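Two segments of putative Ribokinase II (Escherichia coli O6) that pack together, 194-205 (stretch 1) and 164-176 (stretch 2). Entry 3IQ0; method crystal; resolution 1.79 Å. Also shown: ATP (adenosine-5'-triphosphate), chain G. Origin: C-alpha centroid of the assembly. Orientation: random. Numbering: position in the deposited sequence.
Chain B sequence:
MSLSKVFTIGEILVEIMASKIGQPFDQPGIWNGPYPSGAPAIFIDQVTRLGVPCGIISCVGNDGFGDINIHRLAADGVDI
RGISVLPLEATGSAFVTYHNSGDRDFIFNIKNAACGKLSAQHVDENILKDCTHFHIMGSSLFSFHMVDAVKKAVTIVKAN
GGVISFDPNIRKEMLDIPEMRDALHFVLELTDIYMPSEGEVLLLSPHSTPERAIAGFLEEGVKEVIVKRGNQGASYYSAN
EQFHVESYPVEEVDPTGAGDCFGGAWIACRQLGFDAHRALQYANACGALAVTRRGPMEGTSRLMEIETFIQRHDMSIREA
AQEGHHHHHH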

# COMPACT_ATOMS: atom_id res chain seq x y z
N TYR B 194 8.89 29.32 12.36
CA TYR B 194 7.78 28.94 11.49
C TYR B 194 8.21 29.04 10.03
O TYR B 194 8.70 30.09 9.60
CB TYR B 194 6.60 29.89 11.76
CG TYR B 194 5.27 29.39 11.23
CD1 TYR B 194 4.90 28.05 11.36
CD2 TYR B 194 4.38 30.27 10.61
CE1 TYR B 194 3.67 27.59 10.90
CE2 TYR B 194 3.14 29.82 10.14
CZ TYR B 194 2.80 28.48 10.28
OH TYR B 194 1.61 28.01 9.80
N MSE B 195 8.02 27.97 9.26
CA MSE B 195 8.44 27.97 7.86
C MSE B 195 7.34 27.61 6.86
O MSE B 195 7.41 26.60 6.16
CB MSE B 195 9.64 27.03 7.70
CG MSE B 195 10.79 27.35 8.64
SE MSE B 195 12.30 26.15 8.45
CE MSE B 195 11.73 24.79 9.64
N PRO B 196 6.30 28.45 6.77
CA PRO B 196 5.20 28.18 5.84
C PRO B 196 5.57 28.55 4.41
O PRO B 196 6.43 29.39 4.18
CB PRO B 196 4.09 29.07 6.37
CG PRO B 196 4.86 30.29 6.75
CD PRO B 196 6.06 29.71 7.49
N SER B 197 4.91 27.92 3.45
CA SER B 197 5.14 28.27 2.07
C SER B 197 4.19 29.43 1.81
O SER B 197 3.26 29.66 2.58
CB SER B 197 4.80 27.10 1.14
OG SER B 197 3.45 26.73 1.26
N GLU B 198 4.43 30.16 0.73
CA GLU B 198 3.60 31.31 0.38
C GLU B 198 2.11 31.00 0.47
O GLU B 198 1.34 31.79 1.02
CB GLU B 198 3.96 31.75 -1.05
CG GLU B 198 3.57 33.17 -1.40
CD GLU B 198 4.25 33.65 -2.67
OE1 GLU B 198 4.08 32.99 -3.72
OE2 GLU B 198 4.97 34.67 -2.61
N GLY B 199 1.72 29.84 -0.05
CA GLY B 199 0.32 29.46 -0.03
C GLY B 199 -0.20 28.86 1.27
O GLY B 199 -1.36 28.45 1.34
N GLU B 200 0.65 28.81 2.29
CA GLU B 200 0.26 28.25 3.58
C GLU B 200 0.32 29.29 4.70
O GLU B 200 -0.04 29.01 5.83
CB GLU B 200 1.17 27.07 3.95
CG GLU B 200 1.34 26.02 2.87
CD GLU B 200 2.35 24.95 3.25
OE1 GLU B 200 3.42 25.30 3.81
OE2 GLU B 200 2.09 23.76 2.98
N VAL B 201 0.79 30.49 4.37
CA VAL B 201 0.93 31.57 5.35
C VAL B 201 -0.33 31.96 6.11
O VAL B 201 -0.29 32.19 7.32
CB VAL B 201 1.49 32.85 4.69
CG1 VAL B 201 1.47 34.00 5.67
CG2 VAL B 201 2.91 32.60 4.22
N LEU B 202 -1.46 32.02 5.41
CA LEU B 202 -2.71 32.41 6.05
C LEU B 202 -3.49 31.26 6.69
O LEU B 202 -4.37 31.49 7.50
CB LEU B 202 -3.60 33.12 5.02
CG LEU B 202 -2.99 34.32 4.29
CD1 LEU B 202 -3.92 34.76 3.17
CD2 LEU B 202 -2.73 35.46 5.26
N LEU B 203 -3.14 30.03 6.33
CA LEU B 203 -3.84 28.86 6.86
C LEU B 203 -4.11 28.88 8.36
O LEU B 203 -5.26 28.86 8.78
CB LEU B 203 -3.08 27.58 6.50
CG LEU B 203 -2.79 27.33 5.01
CD1 LEU B 203 -2.20 25.94 4.84
CD2 LEU B 203 -4.05 27.47 4.18
N LEU B 204 -3.05 28.93 9.16
CA LEU B 204 -3.19 28.93 10.61
C LEU B 204 -3.30 30.33 11.20
O LEU B 204 -3.11 30.53 12.39
CB LEU B 204 -1.99 28.22 11.25
CG LEU B 204 -1.75 26.77 10.81
CD1 LEU B 204 -0.48 26.23 11.47
CD2 LEU B 204 -2.95 25.92 11.16
N SER B 205 -3.61 31.30 10.35
CA SER B 205 -3.73 32.69 10.78
C SER B 205 -5.17 33.17 10.72
O SER B 205 -5.96 32.73 9.89
CB SER B 205 -2.86 33.59 9.91
OG SER B 205 -2.95 34.95 10.30
PG ATP G . 6.27 21.53 0.14
O1G ATP G . 6.81 20.48 -0.79
O2G ATP G . 4.80 21.34 0.42
O3G ATP G . 7.04 21.53 1.46
PB ATP G . 6.90 24.40 -0.18
O1B ATP G . 5.94 25.39 -0.75
O2B ATP G . 7.15 24.34 1.28
O3B ATP G . 6.48 22.92 -0.65
PA ATP G . 8.46 25.36 -2.38
O1A ATP G . 8.03 24.43 -3.50
O2A ATP G . 7.87 26.72 -2.26
O3A ATP G . 8.27 24.59 -0.96
O5' ATP G . 10.19 25.58 -1.91
C5' ATP G . 11.44 25.37 -1.42
C4' ATP G . 12.23 26.63 -1.69
O4' ATP G . 12.91 26.03 -2.80
C3' ATP G . 11.60 27.88 -2.40
O3' ATP G . 11.18 28.92 -1.53
C2' ATP G . 12.66 28.24 -3.35
O2' ATP G . 13.66 29.04 -2.71
C1' ATP G . 13.18 26.93 -3.85
N9 ATP G . 12.45 26.50 -5.11
C8 ATP G . 11.33 25.68 -5.25
N7 ATP G . 10.97 25.53 -6.53
C5 ATP G . 11.84 26.22 -7.26
C6 ATP G . 12.07 26.52 -8.72
N6 ATP G . 11.25 25.98 -9.62
N1 ATP G . 13.15 27.34 -9.10
C2 ATP G . 14.03 27.93 -8.19
N3 ATP G . 13.87 27.69 -6.82
C4 ATP G . 12.82 26.88 -6.33
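Stretch 2, residues 164-176: ISFDPNIRKEMLD

Stretch 2 enters as a β-strand, residues 164-167, and lies parallel to the start of stretch 1. The pairing is brief: Tyr194 and Phe166 form a parallel bridge with their CA atoms 5.0 Å apart, and Met195 N donates a nearly straight hydrogen bond to Phe166 O at 2.8 Å. The register continues for two more residues, Met195 CA lying 4.8 Å from Asp167 CA and Pro196 CA 5.5 Å from Pro168 CA. Pro168 has no amide hydrogen to offer, and its CD, on the nitrogen, faces Met195 O at 3.6 Å, so the ladder is not continued there. Beyond it, stretch 2 runs through an extended segment, Ile170 and Arg171, into a 3-10 segment at 172-176, where Met174 N, Leu175 N and Asp176 N each bond to the carbonyl three residues back. Stretch 1 makes a compact series of turns, ending in a type I turn from Leu202 to Ser205. The two stretches together bury 696 Å².

Tyr194 and Phe166 place their side chains on the same face of the sheet, both with chi1 in the t well. Their rings meet obliquely, with centroids 5.6 Å apart, planes at 37° and Tyr194 CE1 3.4 Å from Phe166 CD2. Flat aromatic side chains can pack closely side by side on this face, and the rigid ring of Pro168 extends the apolar surface, its CD 3.7 Å from Tyr194 CE1. Pro168 CG lies 3.4 Å from Pro196 CB. The long, flexible selenomethionine Met195 brings its CE to 3.6 Å from Ser165 CB.

Leu204 points toward stretch 2 and joins two parts of the contact: its CD1 meets the edge of the Phe166 ring, 3.7 Å from CE2, while its CD2 lies 4.1 Å from Leu175 CD2. Leu203 adds a second branched apolar side chain, with CD2 4.0 Å from Leu175 CD1 and CD1 3.9 Å from Lys172 CD. Lysine suits this exposed margin because its methylene chain can cover a leucine while the charged end stays at the exposed margin, Lys172 NZ lying 4.2 Å from Gly199 O, too far for a hydrogen bond.

Glu200 brings a charged side chain into the contact. Its carboxylate accepts a hydrogen bond from Ser197 N to OE1 at 3.0 Å, which helps hold the turn in stretch 1. Across the contact, however, Glu200 OE2 lies 2.8 Å from Pro168 O; both are acceptors, so this closeness is not a hydrogen bond. Glu200 OE1 is also 4.1 Å from Asp167 OD1, bringing two like charges close together in a buried setting.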

# COMPACT_ATOMS: atom_id res chain seq x y z
N ILE B 164 11.90 24.64 18.78
CA ILE B 164 10.94 23.96 17.92
C ILE B 164 10.78 24.70 16.58
O ILE B 164 10.59 25.91 16.54
CB ILE B 164 9.55 23.88 18.62
CG1 ILE B 164 9.67 23.20 19.99
CG2 ILE B 164 8.54 23.14 17.74
CD1 ILE B 164 10.08 21.73 19.94
N SER B 165 10.89 23.96 15.47
CA SER B 165 10.70 24.54 14.15
C SER B 165 9.47 23.84 13.60
O SER B 165 9.24 22.66 13.89
CB SER B 165 11.92 24.30 13.24
OG SER B 165 12.26 22.92 13.19
N PHE B 166 8.68 24.54 12.80
CA PHE B 166 7.45 23.97 12.29
C PHE B 166 7.18 24.35 10.84
O PHE B 166 7.21 25.54 10.49
CB PHE B 166 6.30 24.43 13.20
CG PHE B 166 4.92 24.02 12.73
CD1 PHE B 166 4.68 22.76 12.19
CD2 PHE B 166 3.84 24.88 12.92
CE1 PHE B 166 3.39 22.35 11.85
CE2 PHE B 166 2.53 24.48 12.57
CZ PHE B 166 2.32 23.21 12.04
N ASP B 167 6.94 23.34 10.01
CA ASP B 167 6.66 23.53 8.60
C ASP B 167 5.23 23.03 8.33
O ASP B 167 4.98 21.83 8.30
CB ASP B 167 7.65 22.74 7.75
CG ASP B 167 7.34 22.82 6.27
OD1 ASP B 167 6.19 23.14 5.91
OD2 ASP B 167 8.25 22.56 5.46
N PRO B 168 4.29 23.96 8.11
CA PRO B 168 2.89 23.65 7.85
C PRO B 168 2.56 23.11 6.46
O PRO B 168 1.68 23.65 5.79
CB PRO B 168 2.21 25.00 8.10
CG PRO B 168 3.20 25.94 7.48
CD PRO B 168 4.53 25.41 8.02
N ASN B 169 3.23 22.05 6.04
CA ASN B 169 2.97 21.47 4.72
C ASN B 169 1.78 20.52 4.82
O ASN B 169 1.87 19.35 4.47
CB ASN B 169 4.21 20.72 4.21
CG ASN B 169 4.54 19.49 5.04
OD1 ASN B 169 4.43 19.51 6.26
ND2 ASN B 169 4.96 18.41 4.38
N ILE B 170 0.67 21.06 5.30
CA ILE B 170 -0.56 20.28 5.50
C ILE B 170 -1.46 20.21 4.27
O ILE B 170 -1.31 20.98 3.32
CB ILE B 170 -1.42 20.88 6.64
CG1 ILE B 170 -0.59 21.02 7.92
CG2 ILE B 170 -2.61 19.98 6.93
CD1 ILE B 170 -0.05 22.40 8.10
N ARG B 171 -2.39 19.26 4.31
CA ARG B 171 -3.38 19.10 3.25
C ARG B 171 -4.50 20.00 3.76
O ARG B 171 -5.06 19.76 4.84
CB ARG B 171 -3.88 17.66 3.19
CG ARG B 171 -2.82 16.64 2.83
CD ARG B 171 -3.38 15.23 2.97
NE ARG B 171 -4.43 14.95 2.00
CZ ARG B 171 -5.50 14.19 2.25
NH1 ARG B 171 -5.65 13.64 3.44
NH2 ARG B 171 -6.41 13.99 1.30
N LYS B 172 -4.81 21.05 3.00
CA LYS B 172 -5.85 22.00 3.39
C LYS B 172 -7.05 21.33 4.04
O LYS B 172 -7.68 21.91 4.92
CB LYS B 172 -6.30 22.81 2.16
CG LYS B 172 -5.16 23.28 1.26
CD LYS B 172 -4.17 24.17 1.98
CE LYS B 172 -2.96 24.49 1.09
NZ LYS B 172 -3.36 25.15 -0.19
N GLU B 173 -7.36 20.11 3.61
CA GLU B 173 -8.49 19.35 4.15
C GLU B 173 -8.49 19.21 5.67
O GLU B 173 -9.55 19.26 6.30
CB GLU B 173 -8.55 17.95 3.54
CG GLU B 173 -8.97 17.90 2.08
CD GLU B 173 -7.81 17.69 1.13
OE1 GLU B 173 -6.87 18.50 1.13
OE2 GLU B 173 -7.85 16.69 0.37
N MSE B 174 -7.32 19.01 6.24
CA MSE B 174 -7.19 18.84 7.69
C MSE B 174 -7.78 20.04 8.45
O MSE B 174 -8.22 19.91 9.59
CB MSE B 174 -5.71 18.67 8.05
CG MSE B 174 -5.41 17.49 8.99
SE MSE B 174 -5.82 15.75 8.23
CE MSE B 174 -4.35 15.61 6.97
N LEU B 175 -7.77 21.21 7.81
CA LEU B 175 -8.29 22.42 8.43
C LEU B 175 -9.79 22.40 8.71
O LEU B 175 -10.30 23.25 9.44
CB LEU B 175 -7.95 23.64 7.56
CG LEU B 175 -6.47 23.99 7.41
CD1 LEU B 175 -6.31 25.16 6.46
CD2 LEU B 175 -5.87 24.32 8.76
N ASP B 176 -10.50 21.43 8.13
CA ASP B 176 -11.94 21.34 8.36
C ASP B 176 -12.29 20.30 9.41
O ASP B 176 -13.47 20.06 9.69
CB ASP B 176 -12.67 21.07 7.05
CG ASP B 176 -12.70 22.29 6.14
OD1 ASP B 176 -13.08 23.38 6.63
OD2 ASP B 176 -12.36 22.17 4.94